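Arginine--tRNA ligase (PDB 3FNR) catalyses the ATP-dependent attachment of arginine to its cognate tRNA, releasing AMP and diphosphate, as a monomeric class I aminoacyl-tRNA synthetase. Local coordinates at residues Y84-G87 and L88-L92; L92-K95 and E96-H100. The protein carries 1 engineered substitution. All blocks are in the same frame, centred on the assembly; numbering follows the deposited sequence.

Contact 1 of 2, residues Y84-G87 and L88-L92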
# COMPACT_ATOMS: atom_id res chain seq x y z
N TYR A 84 2.92 -24.97 9.39
CA TYR A 84 3.57 -26.03 10.17
C TYR A 84 5.02 -25.68 10.52
O TYR A 84 5.41 -25.76 11.69
CB TYR A 84 3.51 -27.38 9.44
CG TYR A 84 4.02 -28.56 10.25
CD1 TYR A 84 3.20 -29.19 11.20
CD2 TYR A 84 5.31 -29.06 10.07
CE1 TYR A 84 3.66 -30.28 11.95
CE2 TYR A 84 5.78 -30.15 10.82
CZ TYR A 84 4.95 -30.75 11.76
OH TYR A 84 5.41 -31.82 12.49
N LEU A 85 5.78 -25.25 9.51
CA LEU A 85 7.19 -24.86 9.67
C LEU A 85 7.39 -23.75 10.70
O LEU A 85 8.39 -23.74 11.42
CB LEU A 85 7.80 -24.45 8.32
CG LEU A 85 9.17 -25.00 7.89
CD1 LEU A 85 9.69 -24.29 6.65
CD2 LEU A 85 10.22 -24.96 9.00
N LEU A 86 6.45 -22.81 10.77
CA LEU A 86 6.48 -21.76 11.80
C LEU A 86 6.35 -22.35 13.21
O LEU A 86 7.06 -21.93 14.12
CB LEU A 86 5.39 -20.72 11.54
CG LEU A 86 5.30 -19.55 12.52
CD1 LEU A 86 6.45 -18.56 12.29
CD2 LEU A 86 3.94 -18.86 12.40
N GLY A 87 5.45 -23.32 13.39
CA GLY A 87 5.32 -24.03 14.66
C GLY A 87 6.56 -24.85 14.98
O GLY A 87 7.00 -24.91 16.13
N LEU A 88 7.12 -25.47 13.94
CA LEU A 88 8.36 -26.25 14.04
C LEU A 88 9.54 -25.39 14.48
O LEU A 88 10.28 -25.78 15.38
CB LEU A 88 8.68 -26.91 12.70
CG LEU A 88 9.90 -27.84 12.64
CD1 LEU A 88 9.65 -29.13 13.41
CD2 LEU A 88 10.28 -28.14 11.21
N SER A 89 9.68 -24.23 13.85
CA SER A 89 10.81 -23.33 14.08
C SER A 89 10.84 -22.75 15.49
O SER A 89 11.91 -22.60 16.07
CB SER A 89 10.80 -22.20 13.05
OG SER A 89 10.85 -22.73 11.73
N ILE A 90 9.66 -22.43 16.02
CA ILE A 90 9.52 -21.92 17.40
C ILE A 90 9.91 -22.97 18.43
O ILE A 90 10.63 -22.67 19.39
CB ILE A 90 8.08 -21.43 17.68
CG1 ILE A 90 7.78 -20.19 16.85
CG2 ILE A 90 7.85 -21.11 19.18
CD1 ILE A 90 6.32 -19.95 16.70
N LEU A 91 9.44 -24.20 18.21
CA LEU A 91 9.80 -25.36 19.02
C LEU A 91 11.32 -25.54 19.09
O LEU A 91 11.88 -25.74 20.17
CB LEU A 91 9.15 -26.63 18.46
CG LEU A 91 9.58 -27.96 19.09
CD1 LEU A 91 8.80 -28.20 20.37
CD2 LEU A 91 9.40 -29.12 18.13
N LEU A 92 11.97 -25.44 17.93
CA LEU A 92 13.40 -25.65 17.80
C LEU A 92 14.23 -24.57 18.51
O LEU A 92 15.25 -24.88 19.13
CB LEU A 92 13.79 -25.74 16.32
CG LEU A 92 13.91 -27.12 15.65
CD1 LEU A 92 12.77 -28.08 16.00
CD2 LEU A 92 14.01 -26.96 14.14
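Y84 to L91 form consecutive turns of an alpha-helix, with the i+4 bonds running from L88 N to Y84 O at 2.8 Å and on to L91 N with G87 O, longer at 3.3 Å. This is the middle of helix 80-98 in the catalytic domain; the helix is kinked at L85 and L86, whose N atoms make no bond to the turn before. The distinctive feature is S89. Its backbone N bonds L85 O at 2.8 Å, and its hydroxyl OG donates to the same L85 O at 2.7 Å, the two donors arriving from opposite faces of the carbonyl plane. The hydroxyl lies back along the helix because OG is anti to the carbonyl carbon and beside the backbone N (chi1 -57°). Y110 N bonds OG as well, so this buried hydroxyl joins the helix to a neighbouring loop. L85 CD2 covers the hydroxyl from one side, 3.6 Å from S89 OG, and meets L88 CD2 at 3.9 Å, the two leucines crossing obliquely. On another flank L86 and I90 both lean on A143 of helix 136-157, while I90 also reaches helix 113-126. L86 CG and I90 CD1 touch only loosely, at 4.3 Å, and I90 CD1 comes within 3.3 Å of L86 O.

Contact 2 of 2, residues L92-K95 and E96-H100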
# COMPACT_ATOMS: atom_id res chain seq x y z
N LEU A 92 11.97 -25.44 17.93
CA LEU A 92 13.40 -25.65 17.80
C LEU A 92 14.23 -24.57 18.51
O LEU A 92 15.25 -24.88 19.13
CB LEU A 92 13.79 -25.74 16.32
CG LEU A 92 13.91 -27.12 15.65
CD1 LEU A 92 12.77 -28.08 16.00
CD2 LEU A 92 14.01 -26.96 14.14
N SER A 93 13.76 -23.33 18.45
CA SER A 93 14.45 -22.23 19.13
C SER A 93 14.15 -22.19 20.63
O SER A 93 14.92 -21.60 21.39
CB SER A 93 14.17 -20.88 18.46
OG SER A 93 12.90 -20.39 18.82
N VAL A 94 13.04 -22.79 21.05
CA VAL A 94 12.78 -23.04 22.48
C VAL A 94 13.79 -24.07 22.99
O VAL A 94 14.39 -23.89 24.06
CB VAL A 94 11.30 -23.50 22.74
CG1 VAL A 94 11.17 -24.30 24.04
CG2 VAL A 94 10.36 -22.31 22.79
N LYS A 95 14.02 -25.12 22.19
CA LYS A 95 14.94 -26.19 22.54
C LYS A 95 16.41 -25.76 22.65
O LYS A 95 17.14 -26.26 23.51
CB LYS A 95 14.81 -27.35 21.54
CG LYS A 95 13.60 -28.24 21.78
CD LYS A 95 13.58 -29.42 20.81
CE LYS A 95 12.45 -30.40 21.14
NZ LYS A 95 12.31 -31.48 20.12
N GLU A 96 16.84 -24.83 21.80
CA GLU A 96 18.26 -24.46 21.75
C GLU A 96 18.62 -23.18 22.49
O GLU A 96 19.68 -23.11 23.12
CB GLU A 96 18.76 -24.40 20.31
CG GLU A 96 20.24 -24.72 20.17
CD GLU A 96 20.73 -24.68 18.73
OE1 GLU A 96 21.29 -25.70 18.26
OE2 GLU A 96 20.57 -23.63 18.07
N SER A 97 17.76 -22.17 22.42
CA SER A 97 18.06 -20.88 23.06
C SER A 97 17.49 -20.74 24.48
O SER A 97 17.98 -19.92 25.26
CB SER A 97 17.64 -19.69 22.16
OG SER A 97 16.25 -19.43 22.22
N ILE A 98 16.48 -21.54 24.80
CA ILE A 98 15.84 -21.49 26.12
C ILE A 98 16.11 -22.78 26.91
O ILE A 98 16.38 -22.73 28.12
CB ILE A 98 14.31 -21.19 26.02
CG1 ILE A 98 14.07 -19.85 25.31
CG2 ILE A 98 13.63 -21.19 27.40
CD1 ILE A 98 12.64 -19.61 24.86
N LEU A 99 16.08 -23.91 26.22
CA LEU A 99 16.29 -25.22 26.85
C LEU A 99 17.71 -25.78 26.68
O LEU A 99 18.07 -26.78 27.31
CB LEU A 99 15.23 -26.22 26.37
CG LEU A 99 14.10 -26.63 27.32
CD1 LEU A 99 13.48 -25.44 28.05
CD2 LEU A 99 13.03 -27.41 26.56
N HIS A 100 18.50 -25.13 25.81
CA HIS A 100 19.95 -25.37 25.65
C HIS A 100 20.41 -26.77 25.22
O HIS A 100 21.53 -27.18 25.55
CB HIS A 100 20.75 -24.95 26.90
CG HIS A 100 20.49 -23.54 27.35
ND1 HIS A 100 20.96 -22.44 26.66
CD2 HIS A 100 19.85 -23.05 28.44
CE1 HIS A 100 20.60 -21.34 27.29
NE2 HIS A 100 19.93 -21.68 28.37
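S93 and S97 meet one turn apart through a doubled bond: S97 OG donates to S93 O at 2.7 Å while S97 N bonds the same oxygen at 3.1 Å, from the opposite face of the carbonyl. OG is brought there by a chi1 of 79°, which tucks it between its own N and carbonyl carbon. The next carbonyl is shared too, but by two residues. L99 N reaches V94 O at 2.7 Å, nearly in line with the C=O (168°), whereas I98 N comes from above the carbonyl plane at 3.2 Å. That i+5 bond to L99 widens the turn. One turn back, E96 N makes only a weak bond to L92 O. The tight side of the contact gathers at buried V94, which touches A119 of helix 113-126 and F131. Its two methyls are divided between two partners: CG2 lies 4.1 Å from I98 CD1, and CG1 makes a looser touch, 4.4 Å from L99 CD2, with L99 also resting on F123. The solvent side belongs to S97 and H100, both exposed, and to the partly exposed K95 and E96. K95 stretches out in extended form, the E96 side chain leads away from the turn to a weak bond with Y105 OH, and H100 lays one ring face over I98 C, offset toward the rim. The K95 backbone bonds E101 beyond. This is a helix C-terminus with a pi-type turn, and just past it H100 takes a positive, left-handed phi of 61° as the chain leaves the helix.

Overall arrangement
Coming from the N terminus, the chain leaves strand 69-76 of the Rossmann-type sheet and enters helix 80-98, which carries both contacts. Contact 1 takes the middle of the helix and contact 2 its C-terminal end; they meet at L92, with centres about 12 Å apart, so they follow in series and neither nests nor crosses. Each spans adjoining turns and closes no long loop. Contact 1 faces helices 113-126 and 136-157 and the loop at Y109-Y110, and contact 2 continues along helix 113-126. Y105 serves both, packing on L92 and weakly bonded to E96. Side chains from both stretches pack helix 80-98 against its neighbours, which lie between strands 69-76 and 165-167 in the chain.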